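Local structure of cell Inhibiting Factor (CifBp) (3GQM) at residues 102-107 with 157-162; 177-182 with 188-193. The protein deamidates a specific glutamine side chain of host NEDD8 to glutamate, shutting down cullin-RING ubiquitin ligases and so arresting the host cell cycle. All coordinates share one frame; numbering follows the deposited sequence.

Interaction 1. Residues 102-107 with 157-162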
ATOM      1  N   PRO A 102       3.179   9.089  -1.813  1.00 32.53           N
ATOM      2  CA  PRO A 102       1.782   8.788  -2.130  1.00 31.24           C
ATOM      3  C   PRO A 102       0.847   8.654  -0.895  1.00 29.58           C
ATOM      4  O   PRO A 102       1.270   8.119   0.124  1.00 27.94           O
ATOM      5  CB  PRO A 102       1.913   7.418  -2.819  1.00 30.77           C
ATOM      6  CG  PRO A 102       3.067   6.807  -2.124  1.00 30.51           C
ATOM      7  CD  PRO A 102       4.048   7.919  -2.031  1.00 32.37           C
ATOM      8  N   VAL A 103      -0.398   9.136  -1.019  1.00 28.79           N
ATOM      9  CA  VAL A 103      -1.512   8.815  -0.090  1.00 27.81           C
ATOM     10  C   VAL A 103      -1.812   7.311  -0.125  1.00 26.61           C
ATOM     11  O   VAL A 103      -1.311   6.587  -1.001  1.00 25.79           O
ATOM     12  CB  VAL A 103      -2.815   9.625  -0.462  1.00 28.43           C
ATOM     13  CG1 VAL A 103      -2.453  11.045  -0.711  1.00 28.78           C
ATOM     14  CG2 VAL A 103      -3.511   9.043  -1.721  1.00 27.78           C
ATOM     15  N   CYS A 104      -2.599   6.838   0.839  1.00 25.81           N
ATOM     16  CA  CYS A 104      -2.765   5.407   1.086  1.00 25.35           C
ATOM     17  C   CYS A 104      -3.285   4.606  -0.114  1.00 24.94           C
ATOM     18  O   CYS A 104      -2.753   3.530  -0.417  1.00 23.83           O
ATOM     19  CB  CYS A 104      -3.675   5.179   2.289  1.00 26.13           C
ATOM     20  SG  CYS A 104      -5.375   5.699   1.966  1.00 31.19           S
ATOM     21  N   GLY A 105      -4.312   5.111  -0.792  1.00 24.80           N
ATOM     22  CA  GLY A 105      -4.911   4.382  -1.949  1.00 25.09           C
ATOM     23  C   GLY A 105      -3.908   4.234  -3.085  1.00 25.10           C
ATOM     24  O   GLY A 105      -3.782   3.168  -3.687  1.00 25.67           O
ATOM     25  N   LEU A 106      -3.154   5.295  -3.323  1.00 24.27           N
ATOM     26  CA  LEU A 106      -2.189   5.344  -4.397  1.00 23.87           C
ATOM     27  C   LEU A 106      -0.969   4.453  -4.116  1.00 23.83           C
ATOM     28  O   LEU A 106      -0.449   3.831  -5.060  1.00 22.80           O
ATOM     29  CB  LEU A 106      -1.737   6.796  -4.629  1.00 24.28           C
ATOM     30  CG  LEU A 106      -0.865   7.041  -5.888  1.00 26.00           C
ATOM     31  CD1 LEU A 106      -1.699   6.795  -7.161  1.00 25.80           C
ATOM     32  CD2 LEU A 106      -0.271   8.446  -5.911  1.00 24.19           C
ATOM     33  N   SER A 107      -0.503   4.409  -2.853  1.00 22.24           N
ATOM     34  CA  SER A 107       0.605   3.504  -2.491  1.00 23.15           C
ATOM     35  C   SER A 107       0.183   2.035  -2.549  1.00 22.04           C
ATOM     36  O   SER A 107       0.875   1.215  -3.168  1.00 21.41           O
ATOM     37  CB  SER A 107       1.231   3.836  -1.127  1.00 23.83           C
ATOM     38  OG  SER A 107       0.267   3.673  -0.056  1.00 26.28           O
ATOM     39  N   LEU A 157     -11.555   2.882   9.420  1.00 29.94           N
ATOM     40  CA  LEU A 157     -10.342   3.682   9.472  1.00 29.79           C
ATOM     41  C   LEU A 157     -10.333   4.731   8.385  1.00 29.21           C
ATOM     42  O   LEU A 157      -9.669   5.743   8.507  1.00 29.82           O
ATOM     43  CB  LEU A 157      -9.127   2.738   9.320  1.00 28.41           C
ATOM     44  CG  LEU A 157      -8.603   1.948  10.538  1.00 29.77           C
ATOM     45  CD1 LEU A 157      -9.658   1.187  11.328  1.00 33.82           C
ATOM     46  CD2 LEU A 157      -7.548   0.936  10.132  1.00 29.33           C
ATOM     47  N   GLY A 158     -11.074   4.503   7.306  1.00 29.70           N
ATOM     48  CA  GLY A 158     -10.926   5.338   6.094  1.00 29.43           C
ATOM     49  C   GLY A 158      -9.529   5.130   5.477  1.00 29.10           C
ATOM     50  O   GLY A 158      -8.881   6.094   5.071  1.00 29.37           O
ATOM     51  N   HIS A 159      -9.079   3.880   5.385  1.00 28.37           N
ATOM     52  CA  HIS A 159      -7.668   3.598   5.047  1.00 27.73           C
ATOM     53  C   HIS A 159      -7.588   2.417   4.133  1.00 26.36           C
ATOM     54  O   HIS A 159      -8.389   1.514   4.211  1.00 27.03           O
ATOM     55  CB  HIS A 159      -6.867   3.365   6.348  1.00 27.41           C
ATOM     56  CG  HIS A 159      -5.375   3.217   6.185  1.00 26.39           C
ATOM     57  ND1 HIS A 159      -4.606   4.028   5.365  1.00 25.41           N
ATOM     58  CD2 HIS A 159      -4.498   2.421   6.849  1.00 21.92           C
ATOM     59  CE1 HIS A 159      -3.331   3.699   5.490  1.00 26.50           C
ATOM     60  NE2 HIS A 159      -3.238   2.710   6.373  1.00 24.39           N
ATOM     61  N   LYS A 160      -6.614   2.461   3.251  1.00 26.32           N
ATOM     62  CA  LYS A 160      -6.296   1.403   2.305  1.00 26.71           C
ATOM     63  C   LYS A 160      -4.836   1.011   2.567  1.00 25.40           C
ATOM     64  O   LYS A 160      -3.975   1.888   2.752  1.00 25.86           O
ATOM     65  CB  LYS A 160      -6.439   1.962   0.880  1.00 27.27           C
ATOM     66  CG  LYS A 160      -6.842   0.913  -0.113  1.00 31.46           C
ATOM     67  CD  LYS A 160      -7.410   1.530  -1.408  1.00 39.15           C
ATOM     68  CE  LYS A 160      -7.769   0.425  -2.395  1.00 40.16           C
ATOM     69  NZ  LYS A 160      -8.315   0.981  -3.696  1.00 45.93           N
ATOM     70  N   PHE A 161      -4.555  -0.292   2.605  1.00 23.76           N
ATOM     71  CA  PHE A 161      -3.214  -0.767   2.900  1.00 22.52           C
ATOM     72  C   PHE A 161      -3.097  -2.218   2.409  1.00 22.39           C
ATOM     73  O   PHE A 161      -4.064  -2.851   2.050  1.00 23.07           O
ATOM     74  CB  PHE A 161      -2.874  -0.621   4.424  1.00 21.13           C
ATOM     75  CG  PHE A 161      -3.717  -1.489   5.343  1.00 20.82           C
ATOM     76  CD1 PHE A 161      -3.269  -2.734   5.744  1.00 22.13           C
ATOM     77  CD2 PHE A 161      -4.934  -1.020   5.854  1.00 23.29           C
ATOM     78  CE1 PHE A 161      -4.044  -3.560   6.612  1.00 24.89           C
ATOM     79  CE2 PHE A 161      -5.713  -1.793   6.725  1.00 24.53           C
ATOM     80  CZ  PHE A 161      -5.257  -3.095   7.112  1.00 24.52           C
ATOM     81  N   LEU A 162      -1.894  -2.742   2.407  1.00 21.90           N
ATOM     82  CA  LEU A 162      -1.665  -4.100   1.939  1.00 21.97           C
ATOM     83  C   LEU A 162      -1.174  -4.993   3.088  1.00 21.41           C
ATOM     84  O   LEU A 162      -0.456  -4.540   3.959  1.00 21.41           O
ATOM     85  CB  LEU A 162      -0.597  -4.070   0.850  1.00 20.73           C
ATOM     86  CG  LEU A 162      -0.799  -3.198  -0.396  1.00 21.89           C
ATOM     87  CD1 LEU A 162       0.409  -3.387  -1.382  1.00 23.18           C
ATOM     88  CD2 LEU A 162      -2.060  -3.634  -1.113  1.00 20.30           C
TER
HETATM   89  O   HOH W   1      -1.347   2.381   1.985  1.00 18.51           O
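Cys104, in the first turn of its helix, meets His159 and Lys160 at the start of a strand. Its CB lies at the edge of the imidazole, close to the ring plane and 3.4 Å from His159 ND1, and it also rests 3.3 Å from the carbonyl oxygen Lys160 O. From there chi1 of 67° swings the sulfur between the backbone N and the carbonyl carbon. SG comes alongside the strand, 3.9 Å from His159 ND1, and takes a weak hydrogen bond from Lys160 N at 3.7 Å, bent to 149°. Against the imidazole it stands obliquely, 73° off the ring normal, rather than over a face. Cys104 and His159 are probably catalytic, consistent with the papain-like (clan CA) cysteine peptidase fold; by analogy the cysteine would be the nucleophile. The other nitrogen, His159 NE2, is hydrogen-bonded to Gln179 OE1, which helps fix the ring's rotation and leaves ND1 turned to the cysteine.

Beside the sulfur, the extended Lys160 chain runs past the helix, its CD 3.8 Å from Gly105 CA, and its NZ is hydrogen-bonded to Asn109 OD1. A water donates to Lys160 O at 2.8 Å and is also hydrogen-bonded to Ser107 OG, so a second, solvent-mediated link joins helix and strand.

The N-terminal turn of helix 104-116 thus abuts the beginning of strand 159-165, which pairs on one edge with strand 147-154 and on the other with strand 176-178; farther along, Leu162 packs on Ala108 and Ile111 of the same helix.

Interaction 2. Residues 177-182 with 188-193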
ATOM      1  N   ILE A 177       2.911  -5.684   6.795  1.00 21.78           N
ATOM      2  CA  ILE A 177       2.112  -4.543   6.362  1.00 20.96           C
ATOM      3  C   ILE A 177       2.897  -3.667   5.394  1.00 20.60           C
ATOM      4  O   ILE A 177       4.066  -3.364   5.625  1.00 20.75           O
ATOM      5  CB  ILE A 177       1.623  -3.652   7.578  1.00 22.18           C
ATOM      6  CG1 ILE A 177       0.869  -4.534   8.608  1.00 20.25           C
ATOM      7  CG2 ILE A 177       0.758  -2.351   7.075  1.00 18.25           C
ATOM      8  CD1 ILE A 177      -0.462  -5.053   8.040  1.00 25.05           C
ATOM      9  N   ILE A 178       2.236  -3.240   4.327  1.00 19.16           N
ATOM     10  CA  ILE A 178       2.747  -2.159   3.488  1.00 19.91           C
ATOM     11  C   ILE A 178       1.663  -1.061   3.420  1.00 19.94           C
ATOM     12  O   ILE A 178       0.515  -1.357   3.128  1.00 19.82           O
ATOM     13  CB  ILE A 178       3.092  -2.685   2.080  1.00 22.16           C
ATOM     14  CG1 ILE A 178       4.015  -3.909   2.184  1.00 23.65           C
ATOM     15  CG2 ILE A 178       3.746  -1.577   1.182  1.00 17.80           C
ATOM     16  CD1 ILE A 178       4.429  -4.522   0.817  1.00 27.44           C
ATOM     17  N   GLN A 179       2.009   0.183   3.737  1.00 19.74           N
ATOM     18  CA  GLN A 179       1.017   1.278   3.707  1.00 19.75           C
ATOM     19  C   GLN A 179       1.727   2.607   3.616  1.00 21.12           C
ATOM     20  O   GLN A 179       2.958   2.701   3.867  1.00 19.77           O
ATOM     21  CB  GLN A 179       0.207   1.265   5.021  1.00 20.43           C
ATOM     22  CG  GLN A 179       1.100   1.746   6.227  1.00 19.13           C
ATOM     23  CD  GLN A 179       0.297   1.879   7.544  1.00 21.92           C
ATOM     24  OE1 GLN A 179      -0.920   2.164   7.533  1.00 22.40           O
ATOM     25  NE2 GLN A 179       0.984   1.670   8.680  1.00 16.71           N
ATOM     26  N   SER A 180       0.966   3.651   3.278  1.00 21.44           N
ATOM     27  CA  SER A 180       1.378   5.017   3.612  1.00 22.67           C
ATOM     28  C   SER A 180       0.108   5.617   4.214  1.00 23.06           C
ATOM     29  O   SER A 180      -0.938   5.037   4.033  1.00 22.10           O
ATOM     30  CB  SER A 180       1.738   5.795   2.346  1.00 23.43           C
ATOM     31  OG  SER A 180       0.599   5.854   1.488  1.00 24.49           O
ATOM     32  N   ASP A 181       0.204   6.779   4.874  1.00 23.05           N
ATOM     33  CA  ASP A 181      -0.983   7.470   5.475  1.00 25.48           C
ATOM     34  C   ASP A 181      -0.636   8.967   5.598  1.00 25.40           C
ATOM     35  O   ASP A 181       0.380   9.328   6.167  1.00 25.16           O
ATOM     36  CB  ASP A 181      -1.242   6.862   6.874  1.00 25.81           C
ATOM     37  CG  ASP A 181      -2.663   7.123   7.448  1.00 29.75           C
ATOM     38  OD1 ASP A 181      -3.262   8.218   7.284  1.00 30.67           O
ATOM     39  OD2 ASP A 181      -3.156   6.187   8.141  1.00 31.73           O
ATOM     40  N   LEU A 182      -1.456   9.832   5.021  1.00 27.11           N
ATOM     41  CA  LEU A 182      -1.267  11.278   5.152  1.00 28.24           C
ATOM     42  C   LEU A 182      -1.737  11.800   6.489  1.00 28.14           C
ATOM     43  O   LEU A 182      -1.583  12.988   6.801  1.00 28.64           O
ATOM     44  CB  LEU A 182      -2.091  12.002   4.080  1.00 29.77           C
ATOM     45  CG  LEU A 182      -1.153  12.692   3.127  1.00 33.01           C
ATOM     46  CD1 LEU A 182      -0.345  11.639   2.344  1.00 34.17           C
ATOM     47  CD2 LEU A 182      -1.994  13.632   2.242  1.00 38.86           C
ATOM     48  N   PRO A 188      -1.596   8.272  12.935  1.00 27.07           N
ATOM     49  CA  PRO A 188      -0.739   9.370  12.515  1.00 27.53           C
ATOM     50  C   PRO A 188      -0.252   9.182  11.063  1.00 27.75           C
ATOM     51  O   PRO A 188      -0.281   8.061  10.523  1.00 26.28           O
ATOM     52  CB  PRO A 188       0.438   9.277  13.500  1.00 27.61           C
ATOM     53  CG  PRO A 188       0.469   7.860  13.873  1.00 28.52           C
ATOM     54  CD  PRO A 188      -0.966   7.442  13.963  1.00 27.33           C
ATOM     55  N   ALA A 189       0.190  10.276  10.456  1.00 27.37           N
ATOM     56  CA  ALA A 189       0.749  10.244   9.114  1.00 26.84           C
ATOM     57  C   ALA A 189       2.011   9.388   9.059  1.00 27.58           C
ATOM     58  O   ALA A 189       2.845   9.427   9.979  1.00 29.00           O
ATOM     59  CB  ALA A 189       1.041  11.627   8.611  1.00 25.25           C
ATOM     60  N   VAL A 190       2.139   8.594   7.995  1.00 26.06           N
ATOM     61  CA  VAL A 190       3.401   7.853   7.754  1.00 26.07           C
ATOM     62  C   VAL A 190       3.674   7.719   6.253  1.00 25.21           C
ATOM     63  O   VAL A 190       2.777   7.414   5.495  1.00 25.32           O
ATOM     64  CB  VAL A 190       3.429   6.502   8.501  1.00 24.64           C
ATOM     65  CG1 VAL A 190       2.359   5.500   7.949  1.00 27.29           C
ATOM     66  CG2 VAL A 190       4.876   5.889   8.522  1.00 24.89           C
ATOM     67  N   ARG A 191       4.889   8.048   5.841  1.00 25.50           N
ATOM     68  CA  ARG A 191       5.320   7.942   4.453  1.00 27.10           C
ATOM     69  C   ARG A 191       5.561   6.447   4.194  1.00 25.75           C
ATOM     70  O   ARG A 191       6.014   5.755   5.091  1.00 26.20           O
ATOM     71  CB  ARG A 191       6.657   8.699   4.272  1.00 26.89           C
ATOM     72  CG  ARG A 191       6.492  10.230   4.242  1.00 33.83           C
ATOM     73  CD  ARG A 191       7.829  10.931   4.489  1.00 37.15           C
ATOM     74  NE  ARG A 191       8.750  10.760   3.376  1.00 43.82           N
ATOM     75  CZ  ARG A 191       9.975  10.235   3.454  1.00 47.75           C
ATOM     76  NH1 ARG A 191      10.466   9.792   4.612  1.00 46.64           N
ATOM     77  NH2 ARG A 191      10.713  10.147   2.354  1.00 49.98           N
ATOM     78  N   VAL A 192       5.301   5.965   2.983  1.00 25.58           N
ATOM     79  CA  VAL A 192       5.613   4.544   2.664  1.00 25.14           C
ATOM     80  C   VAL A 192       7.123   4.233   2.904  1.00 24.68           C
ATOM     81  O   VAL A 192       7.473   3.204   3.495  1.00 22.41           O
ATOM     82  CB  VAL A 192       5.126   4.131   1.236  1.00 25.76           C
ATOM     83  CG1 VAL A 192       5.957   4.846   0.093  1.00 23.34           C
ATOM     84  CG2 VAL A 192       5.129   2.628   1.072  1.00 24.02           C
ATOM     85  N   GLU A 193       8.003   5.182   2.549  1.00 25.36           N
ATOM     86  CA  GLU A 193       9.458   4.947   2.720  1.00 25.63           C
ATOM     87  C   GLU A 193       9.825   4.688   4.173  1.00 24.98           C
ATOM     88  O   GLU A 193      10.620   3.804   4.432  1.00 24.29           O
ATOM     89  CB  GLU A 193      10.299   6.111   2.189  1.00 27.24           C
ATOM     90  CG  GLU A 193      10.049   6.387   0.691  1.00 30.63           C
ATOM     91  CD  GLU A 193       9.046   7.501   0.440  1.00 34.65           C
ATOM     92  OE1 GLU A 193       8.048   7.648   1.183  1.00 33.70           O
ATOM     93  OE2 GLU A 193       9.267   8.232  -0.550  1.00 37.17           O
TER
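Asp181 and Val190 grip each other through two backbone hydrogen bonds, forming a single antiparallel bridge, a hydrogen-bonded pair. Asp181 N gives its proton to Val190 O at 2.7 Å with an angle of 159°, and Val190 N returns one to Asp181 O at 2.6 Å. Both donors lie in the plane of the carbonyl they approach, the second on a lone pair. The two acceptors, Asp181 O and Val190 O, sit 3.1 Å apart with no hydrogen bond between them. Asp181 O also receives a CA-H...O contact from Ala189 CA at 3.1 Å, while Gln179 O, farther along, is met by Val192 CA at 3.4 Å.

The side-chain polar groups find their partners beyond the bridge. Asp181 OD1 accepts from Gly183 N. Ser180 OG is hydrogen-bonded to both Ser107 OG and Pro102 O, while Ser180 CB lies 3.6 Å from Val192 N. Gln179, an inferred active-site residue, has its NE2 bonded to Leu233 O; with the bond to His159 at the other end, two partners hold the buried amide in place and settle its rotation. Val190 lies against it as well, with CG1 4.1 Å from Gln179 NE2, the two side chains crossing at about a right angle. With CG1 set between the backbone N and the carbonyl carbon (chi1 66°), that methyl also lies 4.0 Å from Asp181 CB. Val192 CG2 meets Ile178 CG2. Arg191 NH1 pairs with Asp194 OD2 in a salt bridge.

The contact ties the chain leaving edge strand 176-178 to the approach and first turn of helix 192-199. Trp195 of that helix touches both Gln179 and Val190, Met41 of helix 29-42 touches Val192, and Phe161 of strand 159-165 lies against Gln179.

In the fold
Interactions 1 and 2 together assemble the inferred catalytic site, their centres about 8 Å apart. Cys104 and His159 come from the first, Gln179 from the second, and the junction between them is the probable hydrogen bond from His159 NE2 to Gln179 OE1, 2.6 Å long. A second seam lies beside it: Ser107 OG and Ser180 OG are 2.7 Å apart, linking helix 104-116 to the chain beyond strand 176-178, and His159 CE1 packs 3.1 Å from Ser180 O. Strands 159-165 and 176-178 are neighbours in one sheet, consistent with the histidine and the glutamine lying close together, while the cysteine is brought up by the helix.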